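Local coordinates for integron gene cassette protein HFX_CASS2 (Uncultured bacterium, PDB 3FXH) that is of unknown function but is encoded by a mobile integron gene cassette and folds as a compact all-helical protein, at residues R50-A64 against I94-E108. Residues are numbered along the deposited sequence; the frame is centred on the assembly and turned at random.
Sequences RDQFHELSEQERFIA and IENAFGRHANTVVME
Glu108 OE2 takes two hydrogen bonds from the Arg50 guanidinium, each 3.1 Å, from NH1 and from NH2. NH1 also reaches Glu108 OE1 at 3.0 Å, which completes an end-on salt bridge. Both ions have a second partner in Lys113: its NZ pairs with Glu108 OE2, and its backbone O accepts from Arg50 NH2. Met107, a selenomethionine, lays its CG over the centre of the guanidinium face, 3.4 Å from Arg50 CZ. An alanine in place of Arg50 would probably cost Glu108 its two-pronged partner, with Lys113 still beside OE2, and take away the flat group packed on Met107 CG. The His54 ring is edge-on to the other segment. Its ND1 makes a weak bond to Ala102 O, and a water joins NE2 to Met107 N.

Helices 50-58 and 94-102 cross at -127°, with their axes 7.9 Å apart. They are closest at Gly99, where a side chain would run into Ser57 O. Helix 50-58 ends in a Schellman motif, with Glu60 at positive phi as the C-prime residue. Arg61 is then the N-cap of helix 62-69. Glu95 reaches the first turn of this helix from across the contact. Its chain bends at chi2 (-80°), which brings the carboxylate to the helix start. OE1 accepts from Ile63 N and OE2 from Ala64 N, both at 3.0 Å and on the syn side, somewhat out of the carboxylate plane. Phe98 is a knob among Phe53, Ser57, Phe62 and Ile63. The Phe62 ring lies oblique to it, planes 49° apart, while Phe53 CZ meets its edge at 3.9 Å from CD1 of Phe98. Helix 116-131 packs against Phe53 and Phe62; helix 24-43 touches Ile63 and Ile94.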
ATOM      1  N   ARG A  50      -5.516   5.661 -16.034  1.00 35.46           N
ATOM      2  CA  ARG A  50      -4.067   5.554 -16.192  1.00 34.55           C
ATOM      3  C   ARG A  50      -3.522   6.786 -16.924  1.00 33.33           C
ATOM      4  O   ARG A  50      -2.437   7.287 -16.612  1.00 33.15           O
ATOM      5  CB  ARG A  50      -3.687   4.259 -16.916  1.00 37.75           C
ATOM      6  CG  ARG A  50      -4.105   4.186 -18.375  1.00 43.19           C
ATOM      7  CD  ARG A  50      -3.630   2.876 -18.987  1.00 40.38           C
ATOM      8  NE  ARG A  50      -4.358   1.723 -18.454  1.00 38.44           N
ATOM      9  CZ  ARG A  50      -3.911   0.473 -18.503  1.00 38.75           C
ATOM     10  NH1 ARG A  50      -2.729   0.211 -19.048  1.00 41.13           N
ATOM     11  NH2 ARG A  50      -4.650  -0.521 -18.017  1.00 41.31           N
ATOM     12  N   ASP A  51      -4.287   7.299 -17.879  1.00 30.58           N
ATOM     13  CA  ASP A  51      -3.796   8.429 -18.663  1.00 42.72           C
ATOM     14  C   ASP A  51      -3.579   9.662 -17.786  1.00 39.96           C
ATOM     15  O   ASP A  51      -2.552  10.331 -17.890  1.00 37.95           O
ATOM     16  CB  ASP A  51      -4.713   8.736 -19.854  1.00 58.87           C
ATOM     17  CG  ASP A  51      -4.306   7.976 -21.116  1.00 69.07           C
ATOM     18  OD1 ASP A  51      -3.682   6.898 -20.993  1.00 73.38           O
ATOM     19  OD2 ASP A  51      -4.602   8.458 -22.228  1.00 71.27           O
ATOM     20  N   GLN A  52      -4.537   9.954 -16.912  1.00 35.25           N
ATOM     21  CA  GLN A  52      -4.388  11.099 -16.026  1.00 34.18           C
ATOM     22  C   GLN A  52      -3.266  10.860 -15.022  1.00 34.54           C
ATOM     23  O   GLN A  52      -2.510  11.777 -14.707  1.00 33.96           O
ATOM     24  CB  GLN A  52      -5.694  11.416 -15.298  1.00 41.62           C
ATOM     25  CG  GLN A  52      -5.590  12.627 -14.403  1.00 42.13           C
ATOM     26  CD  GLN A  52      -6.895  12.972 -13.727  1.00 41.26           C
ATOM     27  OE1 GLN A  52      -7.488  12.141 -13.031  1.00 35.52           O
ATOM     28  NE2 GLN A  52      -7.357  14.203 -13.929  1.00 38.54           N
ATOM     29  N   PHE A  53      -3.152   9.632 -14.516  1.00 30.38           N
ATOM     30  CA  PHE A  53      -2.106   9.342 -13.555  1.00 26.47           C
ATOM     31  C   PHE A  53      -0.721   9.559 -14.171  1.00 30.61           C
ATOM     32  O   PHE A  53       0.142  10.180 -13.558  1.00 28.10           O
ATOM     33  CB  PHE A  53      -2.207   7.931 -12.961  1.00 25.94           C
ATOM     34  CG  PHE A  53      -1.010   7.576 -12.126  1.00 23.92           C
ATOM     35  CD1 PHE A  53      -0.873   8.097 -10.854  1.00 20.03           C
ATOM     36  CD2 PHE A  53       0.024   6.812 -12.651  1.00 25.34           C
ATOM     37  CE1 PHE A  53       0.257   7.831 -10.099  1.00 25.59           C
ATOM     38  CE2 PHE A  53       1.152   6.539 -11.914  1.00 26.42           C
ATOM     39  CZ  PHE A  53       1.274   7.048 -10.629  1.00 26.58           C
ATOM     40  N   HIS A  54      -0.510   9.062 -15.390  1.00 26.28           N
ATOM     41  CA  HIS A  54       0.790   9.215 -16.037  1.00 31.63           C
ATOM     42  C   HIS A  54       1.102  10.676 -16.375  1.00 36.81           C
ATOM     43  O   HIS A  54       2.254  11.110 -16.298  1.00 36.61           O
ATOM     44  CB  HIS A  54       0.906   8.307 -17.279  1.00 36.36           C
ATOM     45  CG  HIS A  54       1.167   6.874 -16.938  1.00 36.05           C
ATOM     46  ND1 HIS A  54       2.395   6.427 -16.494  1.00 31.54           N
ATOM     47  CD2 HIS A  54       0.348   5.795 -16.932  1.00 38.44           C
ATOM     48  CE1 HIS A  54       2.320   5.133 -16.228  1.00 33.55           C
ATOM     49  NE2 HIS A  54       1.091   4.725 -16.488  1.00 36.17           N
ATOM     50  N   GLU A  55       0.071  11.432 -16.735  1.00 37.24           N
ATOM     51  CA  GLU A  55       0.235  12.850 -17.048  1.00 38.07           C
ATOM     52  C   GLU A  55       0.640  13.644 -15.800  1.00 35.89           C
ATOM     53  O   GLU A  55       1.628  14.380 -15.807  1.00 29.76           O
ATOM     54  CB  GLU A  55      -1.060  13.405 -17.652  1.00 41.88           C
ATOM     55  CG  GLU A  55      -1.124  14.918 -17.776  1.00 60.20           C
ATOM     56  CD  GLU A  55      -2.391  15.389 -18.482  1.00 73.78           C
ATOM     57  OE1 GLU A  55      -3.074  14.545 -19.100  1.00 75.58           O
ATOM     58  OE2 GLU A  55      -2.700  16.601 -18.420  1.00 76.23           O
ATOM     59  N   LEU A  56      -0.123  13.480 -14.725  1.00 30.13           N
ATOM     60  CA  LEU A  56       0.174  14.165 -13.467  1.00 29.80           C
ATOM     61  C   LEU A  56       1.571  13.836 -12.930  1.00 30.22           C
ATOM     62  O   LEU A  56       2.291  14.717 -12.472  1.00 34.21           O
ATOM     63  CB  LEU A  56      -0.886  13.825 -12.419  1.00 27.93           C
ATOM     64  CG  LEU A  56      -2.291  14.313 -12.795  1.00 30.28           C
ATOM     65  CD1 LEU A  56      -3.307  13.840 -11.775  1.00 24.78           C
ATOM     66  CD2 LEU A  56      -2.298  15.828 -12.904  1.00 39.25           C
ATOM     67  N   SER A  57       1.938  12.560 -12.984  1.00 27.94           N
ATOM     68  CA  SER A  57       3.228  12.111 -12.480  1.00 31.29           C
ATOM     69  C   SER A  57       4.366  12.685 -13.309  1.00 33.97           C
ATOM     70  O   SER A  57       5.370  13.140 -12.766  1.00 34.37           O
ATOM     71  CB  SER A  57       3.306  10.585 -12.485  1.00 26.46           C
ATOM     72  OG  SER A  57       2.287  10.032 -11.672  1.00 29.52           O
ATOM     73  N   GLU A  58       4.210  12.636 -14.630  1.00 31.26           N
ATOM     74  CA  GLU A  58       5.212  13.175 -15.533  1.00 36.07           C
ATOM     75  C   GLU A  58       5.415  14.671 -15.286  1.00 46.33           C
ATOM     76  O   GLU A  58       6.532  15.195 -15.405  1.00 41.66           O
ATOM     77  CB  GLU A  58       4.787  12.912 -16.985  1.00 39.03           C
ATOM     78  CG  GLU A  58       5.542  13.684 -18.030  1.00 51.79           C
ATOM     79  CD  GLU A  58       5.043  13.377 -19.435  1.00 61.87           C
ATOM     80  OE1 GLU A  58       3.946  12.783 -19.563  1.00 63.17           O
ATOM     81  OE2 GLU A  58       5.751  13.723 -20.406  1.00 61.58           O
ATOM     82  N   GLN A  59       4.328  15.358 -14.949  1.00 39.22           N
ATOM     83  CA  GLN A  59       4.393  16.779 -14.661  1.00 36.03           C
ATOM     84  C   GLN A  59       4.738  16.980 -13.191  1.00 41.29           C
ATOM     85  O   GLN A  59       4.683  18.095 -12.677  1.00 36.39           O
ATOM     86  CB  GLN A  59       3.059  17.442 -14.976  1.00 41.87           C
ATOM     87  CG  GLN A  59       2.763  17.569 -16.466  1.00 33.99           C
ATOM     88  CD  GLN A  59       1.298  17.838 -16.731  1.00 44.80           C
ATOM     89  OE1 GLN A  59       0.586  18.353 -15.871  1.00 50.10           O
ATOM     90  NE2 GLN A  59       0.836  17.478 -17.918  1.00 47.32           N
ATOM     91  N   GLU A  60       5.070  15.882 -12.521  1.00 32.70           N
ATOM     92  CA  GLU A  60       5.508  15.928 -11.131  1.00 38.71           C
ATOM     93  C   GLU A  60       4.521  16.690 -10.243  1.00 32.41           C
ATOM     94  O   GLU A  60       4.927  17.544  -9.460  1.00 34.95           O
ATOM     95  CB  GLU A  60       6.913  16.551 -11.045  1.00 30.63           C
ATOM     96  CG  GLU A  60       7.937  15.948 -12.013  1.00 37.53           C
ATOM     97  CD  GLU A  60       9.380  16.153 -11.538  1.00 50.66           C
ATOM     98  OE1 GLU A  60       9.608  17.034 -10.680  1.00 49.04           O
ATOM     99  OE2 GLU A  60      10.284  15.429 -12.014  1.00 53.33           O
ATOM    100  N   ARG A  61       3.230  16.372 -10.360  1.00 32.16           N
ATOM    101  CA  ARG A  61       2.202  17.061  -9.584  1.00 32.96           C
ATOM    102  C   ARG A  61       1.025  16.155  -9.195  1.00 36.07           C
ATOM    103  O   ARG A  61      -0.098  16.615  -8.965  1.00 33.26           O
ATOM    104  CB  ARG A  61       1.719  18.321 -10.312  1.00 33.20           C
ATOM    105  CG  ARG A  61       0.770  18.074 -11.475  1.00 32.33           C
ATOM    106  CD  ARG A  61       0.474  19.389 -12.209  1.00 37.89           C
ATOM    107  NE  ARG A  61      -0.170  19.149 -13.498  1.00 38.44           N
ATOM    108  CZ  ARG A  61      -1.476  19.261 -13.721  1.00 42.53           C
ATOM    109  NH1 ARG A  61      -2.287  19.646 -12.748  1.00 39.39           N
ATOM    110  NH2 ARG A  61      -1.966  19.011 -14.928  1.00 40.87           N
ATOM    111  N   PHE A  62       1.298  14.862  -9.105  1.00 27.63           N
ATOM    112  CA  PHE A  62       0.268  13.904  -8.736  1.00 30.06           C
ATOM    113  C   PHE A  62      -0.221  14.180  -7.316  1.00 32.64           C
ATOM    114  O   PHE A  62      -1.421  14.220  -7.050  1.00 31.40           O
ATOM    115  CB  PHE A  62       0.812  12.486  -8.858  1.00 26.57           C
ATOM    116  CG  PHE A  62      -0.070  11.442  -8.263  1.00 21.14           C
ATOM    117  CD1 PHE A  62      -1.335  11.186  -8.791  1.00 29.05           C
ATOM    118  CD2 PHE A  62       0.366  10.692  -7.181  1.00 21.61           C
ATOM    119  CE1 PHE A  62      -2.158  10.201  -8.237  1.00 24.82           C
ATOM    120  CE2 PHE A  62      -0.456   9.698  -6.615  1.00 20.23           C
ATOM    121  CZ  PHE A  62      -1.718   9.457  -7.144  1.00 23.84           C
ATOM    122  N   ILE A  63       0.709  14.403  -6.403  1.00 26.64           N
ATOM    123  CA  ILE A  63       0.309  14.598  -5.002  1.00 28.79           C
ATOM    124  C   ILE A  63      -0.448  15.914  -4.819  1.00 30.51           C
ATOM    125  O   ILE A  63      -1.500  15.953  -4.186  1.00 32.34           O
ATOM    126  CB  ILE A  63       1.498  14.475  -4.039  1.00 28.89           C
ATOM    127  CG1 ILE A  63       2.103  13.072  -4.138  1.00 32.62           C
ATOM    128  CG2 ILE A  63       1.040  14.706  -2.603  1.00 37.01           C
ATOM    129  CD1 ILE A  63       1.133  11.988  -3.745  1.00 30.40           C
ATOM    130  N   ALA A  64       0.078  16.986  -5.397  1.00 33.84           N
ATOM    131  CA  ALA A  64      -0.612  18.274  -5.377  1.00 33.05           C
ATOM    132  C   ALA A  64      -2.035  18.143  -5.916  1.00 37.70           C
ATOM    133  O   ALA A  64      -2.978  18.719  -5.371  1.00 38.05           O
ATOM    134  CB  ALA A  64       0.168  19.303  -6.180  1.00 35.22           C
ATOM    135  N   ILE A  94       9.308  13.285  -3.491  1.00 32.64           N
ATOM    136  CA  ILE A  94       8.186  12.400  -3.777  1.00 29.77           C
ATOM    137  C   ILE A  94       7.544  12.682  -5.142  1.00 34.42           C
ATOM    138  O   ILE A  94       7.336  11.758  -5.926  1.00 25.96           O
ATOM    139  CB  ILE A  94       7.145  12.431  -2.638  1.00 26.51           C
ATOM    140  CG1 ILE A  94       7.753  11.829  -1.368  1.00 27.86           C
ATOM    141  CG2 ILE A  94       5.865  11.665  -3.024  1.00 25.29           C
ATOM    142  CD1 ILE A  94       6.883  11.985  -0.160  1.00 27.67           C
ATOM    143  N   GLU A  95       7.229  13.945  -5.435  1.00 30.55           N
ATOM    144  CA  GLU A  95       6.640  14.278  -6.739  1.00 32.73           C
ATOM    145  C   GLU A  95       7.531  13.840  -7.903  1.00 32.77           C
ATOM    146  O   GLU A  95       7.048  13.329  -8.913  1.00 33.41           O
ATOM    147  CB  GLU A  95       6.354  15.782  -6.847  1.00 34.92           C
ATOM    148  CG  GLU A  95       5.330  16.291  -5.845  1.00 25.77           C
ATOM    149  CD  GLU A  95       3.894  16.009  -6.252  1.00 35.31           C
ATOM    150  OE1 GLU A  95       3.612  14.930  -6.823  1.00 33.12           O
ATOM    151  OE2 GLU A  95       3.034  16.871  -5.983  1.00 33.38           O
ATOM    152  N   ASN A  96       8.833  14.078  -7.775  1.00 32.34           N
ATOM    153  CA  ASN A  96       9.775  13.685  -8.812  1.00 33.88           C
ATOM    154  C   ASN A  96       9.866  12.166  -8.908  1.00 36.14           C
ATOM    155  O   ASN A  96      10.002  11.604  -9.998  1.00 34.87           O
ATOM    156  CB  ASN A  96      11.159  14.279  -8.539  1.00 37.56           C
ATOM    157  CG  ASN A  96      12.229  13.711  -9.457  1.00 42.83           C
ATOM    158  OD1 ASN A  96      12.417  14.185 -10.579  1.00 48.21           O
ATOM    159  ND2 ASN A  96      12.933  12.692  -8.984  1.00 38.09           N
ATOM    160  N   ALA A  97       9.794  11.508  -7.760  1.00 36.83           N
ATOM    161  CA  ALA A  97       9.878  10.051  -7.721  1.00 39.19           C
ATOM    162  C   ALA A  97       8.699   9.423  -8.468  1.00 33.40           C
ATOM    163  O   ALA A  97       8.873   8.466  -9.214  1.00 32.93           O
ATOM    164  CB  ALA A  97       9.958   9.555  -6.296  1.00 36.41           C
ATOM    165  N   PHE A  98       7.498   9.972  -8.293  1.00 28.84           N
ATOM    166  CA  PHE A  98       6.356   9.491  -9.073  1.00 30.07           C
ATOM    167  C   PHE A  98       6.612   9.650 -10.569  1.00 27.28           C
ATOM    168  O   PHE A  98       6.332   8.749 -11.358  1.00 30.31           O
ATOM    169  CB  PHE A  98       5.071  10.229  -8.691  1.00 28.41           C
ATOM    170  CG  PHE A  98       4.327   9.595  -7.555  1.00 26.53           C
ATOM    171  CD1 PHE A  98       3.449   8.544  -7.781  1.00 22.62           C
ATOM    172  CD2 PHE A  98       4.511  10.042  -6.260  1.00 25.93           C
ATOM    173  CE1 PHE A  98       2.765   7.956  -6.737  1.00 27.09           C
ATOM    174  CE2 PHE A  98       3.831   9.458  -5.216  1.00 30.87           C
ATOM    175  CZ  PHE A  98       2.962   8.405  -5.452  1.00 28.92           C
ATOM    176  N   GLY A  99       7.135  10.811 -10.950  1.00 30.74           N
ATOM    177  CA  GLY A  99       7.450  11.086 -12.340  1.00 27.88           C
ATOM    178  C   GLY A  99       8.394  10.042 -12.903  1.00 38.78           C
ATOM    179  O   GLY A  99       8.156   9.496 -13.984  1.00 38.16           O
ATOM    180  N   ARG A 100       9.457   9.754 -12.157  1.00 35.63           N
ATOM    181  CA  ARG A 100      10.475   8.793 -12.588  1.00 41.84           C
ATOM    182  C   ARG A 100       9.915   7.384 -12.746  1.00 41.36           C
ATOM    183  O   ARG A 100      10.140   6.721 -13.759  1.00 39.55           O
ATOM    184  CB  ARG A 100      11.644   8.759 -11.599  1.00 33.34           C
ATOM    185  CG  ARG A 100      12.505  10.011 -11.608  1.00 42.33           C
ATOM    186  CD  ARG A 100      13.750   9.838 -10.743  1.00 45.84           C
ATOM    187  NE  ARG A 100      13.495   9.983  -9.306  1.00 39.11           N
ATOM    188  CZ  ARG A 100      13.509   8.978  -8.436  1.00 46.40           C
ATOM    189  NH1 ARG A 100      13.742   7.741  -8.852  1.00 49.31           N
ATOM    190  NH2 ARG A 100      13.289   9.210  -7.147  1.00 44.33           N
ATOM    191  N   HIS A 101       9.202   6.919 -11.727  1.00 36.91           N
ATOM    192  CA  HIS A 101       8.678   5.561 -11.747  1.00 38.62           C
ATOM    193  C   HIS A 101       7.543   5.395 -12.758  1.00 37.61           C
ATOM    194  O   HIS A 101       7.491   4.393 -13.476  1.00 34.25           O
ATOM    195  CB  HIS A 101       8.271   5.107 -10.338  1.00 38.82           C
ATOM    196  CG  HIS A 101       9.431   4.922  -9.408  1.00 42.73           C
ATOM    197  ND1 HIS A 101      10.171   3.758  -9.361  1.00 44.62           N
ATOM    198  CD2 HIS A 101       9.981   5.752  -8.489  1.00 37.97           C
ATOM    199  CE1 HIS A 101      11.126   3.882  -8.455  1.00 48.48           C
ATOM    200  NE2 HIS A 101      11.032   5.083  -7.910  1.00 42.47           N
ATOM    201  N   ALA A 102       6.654   6.381 -12.848  1.00 35.44           N
ATOM    202  CA  ALA A 102       5.539   6.276 -13.789  1.00 33.12           C
ATOM    203  C   ALA A 102       6.031   6.366 -15.237  1.00 36.59           C
ATOM    204  O   ALA A 102       5.296   6.045 -16.169  1.00 37.89           O
ATOM    205  CB  ALA A 102       4.487   7.332 -13.515  1.00 34.11           C
ATOM    206  N   ASN A 103       7.272   6.819 -15.415  1.00 38.19           N
ATOM    207  CA  ASN A 103       7.913   6.823 -16.734  1.00 42.14           C
ATOM    208  C   ASN A 103       8.357   5.431 -17.193  1.00 45.49           C
ATOM    209  O   ASN A 103       8.649   5.235 -18.363  1.00 45.69           O
ATOM    210  CB  ASN A 103       9.123   7.772 -16.739  1.00 36.65           C
ATOM    211  CG  ASN A 103       9.886   7.758 -18.061  1.00 52.18           C
ATOM    212  OD1 ASN A 103       9.433   8.318 -19.059  1.00 54.38           O
ATOM    213  ND2 ASN A 103      11.063   7.135 -18.063  1.00 55.18           N
ATOM    214  N   THR A 104       8.414   4.465 -16.280  1.00 39.30           N
ATOM    215  CA  THR A 104       8.961   3.152 -16.630  1.00 45.91           C
ATOM    216  C   THR A 104       8.034   1.974 -16.335  1.00 38.11           C
ATOM    217  O   THR A 104       8.253   0.878 -16.847  1.00 41.70           O
ATOM    218  CB  THR A 104      10.316   2.884 -15.942  1.00 50.10           C
ATOM    219  OG1 THR A 104      10.120   2.783 -14.527  1.00 53.12           O
ATOM    220  CG2 THR A 104      11.306   3.998 -16.248  1.00 58.40           C
ATOM    221  N   VAL A 105       7.015   2.179 -15.505  1.00 33.70           N
ATOM    222  CA  VAL A 105       6.052   1.111 -15.260  1.00 36.32           C
ATOM    223  C   VAL A 105       4.676   1.443 -15.811  1.00 34.78           C
ATOM    224  O   VAL A 105       4.382   2.597 -16.102  1.00 37.99           O
ATOM    225  CB  VAL A 105       5.949   0.747 -13.760  1.00 29.11           C
ATOM    226  CG1 VAL A 105       7.334   0.346 -13.235  1.00 39.03           C
ATOM    227  CG2 VAL A 105       5.357   1.922 -12.949  1.00 23.04           C
ATOM    228  N   VAL A 106       3.846   0.417 -15.966  1.00 32.35           N
ATOM    229  CA  VAL A 106       2.446   0.596 -16.337  1.00 33.54           C
ATOM    230  C   VAL A 106       1.546  -0.286 -15.485  1.00 33.03           C
ATOM    231  O   VAL A 106       2.018  -1.156 -14.747  1.00 33.39           O
ATOM    232  CB  VAL A 106       2.189   0.245 -17.807  1.00 35.56           C
ATOM    233  CG1 VAL A 106       2.958   1.187 -18.714  1.00 33.72           C
ATOM    234  CG2 VAL A 106       2.534  -1.220 -18.068  1.00 34.24           C
HETATM  235  N   MSE A 107       0.242  -0.040 -15.581  1.00 33.43           N
HETATM  236  CA  MSE A 107      -0.748  -0.774 -14.808  1.00 30.68           C
HETATM  237  C   MSE A 107      -0.464  -2.270 -14.792  1.00 33.08           C
HETATM  238  O   MSE A 107      -0.494  -2.912 -13.743  1.00 28.93           O
HETATM  239  CB  MSE A 107      -2.143  -0.537 -15.392  1.00 29.48           C
HETATM  240  CG  MSE A 107      -2.554   0.901 -15.413  1.00 32.02           C
HETATM  241 SE   MSE A 107      -3.073   1.488 -13.639  0.80 35.74          SE
HETATM  242  CE  MSE A 107      -4.835   0.654 -13.590  1.00 37.63           C
ATOM    243  N   GLU A 108      -0.198  -2.820 -15.972  1.00 28.27           N
ATOM    244  CA  GLU A 108      -0.108  -4.264 -16.126  1.00 38.28           C
ATOM    245  C   GLU A 108       1.110  -4.855 -15.436  1.00 39.28           C
ATOM    246  O   GLU A 108       1.171  -6.060 -15.210  1.00 34.35           O
ATOM    247  CB  GLU A 108      -0.106  -4.640 -17.614  1.00 41.80           C
ATOM    248  CG  GLU A 108      -1.464  -4.523 -18.285  1.00 44.75           C
ATOM    249  CD  GLU A 108      -1.814  -3.103 -18.677  1.00 48.01           C
ATOM    250  OE1 GLU A 108      -0.946  -2.208 -18.548  1.00 39.33           O
ATOM    251  OE2 GLU A 108      -2.962  -2.885 -19.125  1.00 54.07           O
TER
HETATM  252  O   HOH W   1      -0.302   2.495 -17.139  1.00 27.70           O
HETATM  253  O   HOH W   2       3.751  19.276  -7.028  1.00 38.04           O
HETATM  254  O   HOH W   3       4.104  13.655  -9.017  1.00 36.49           O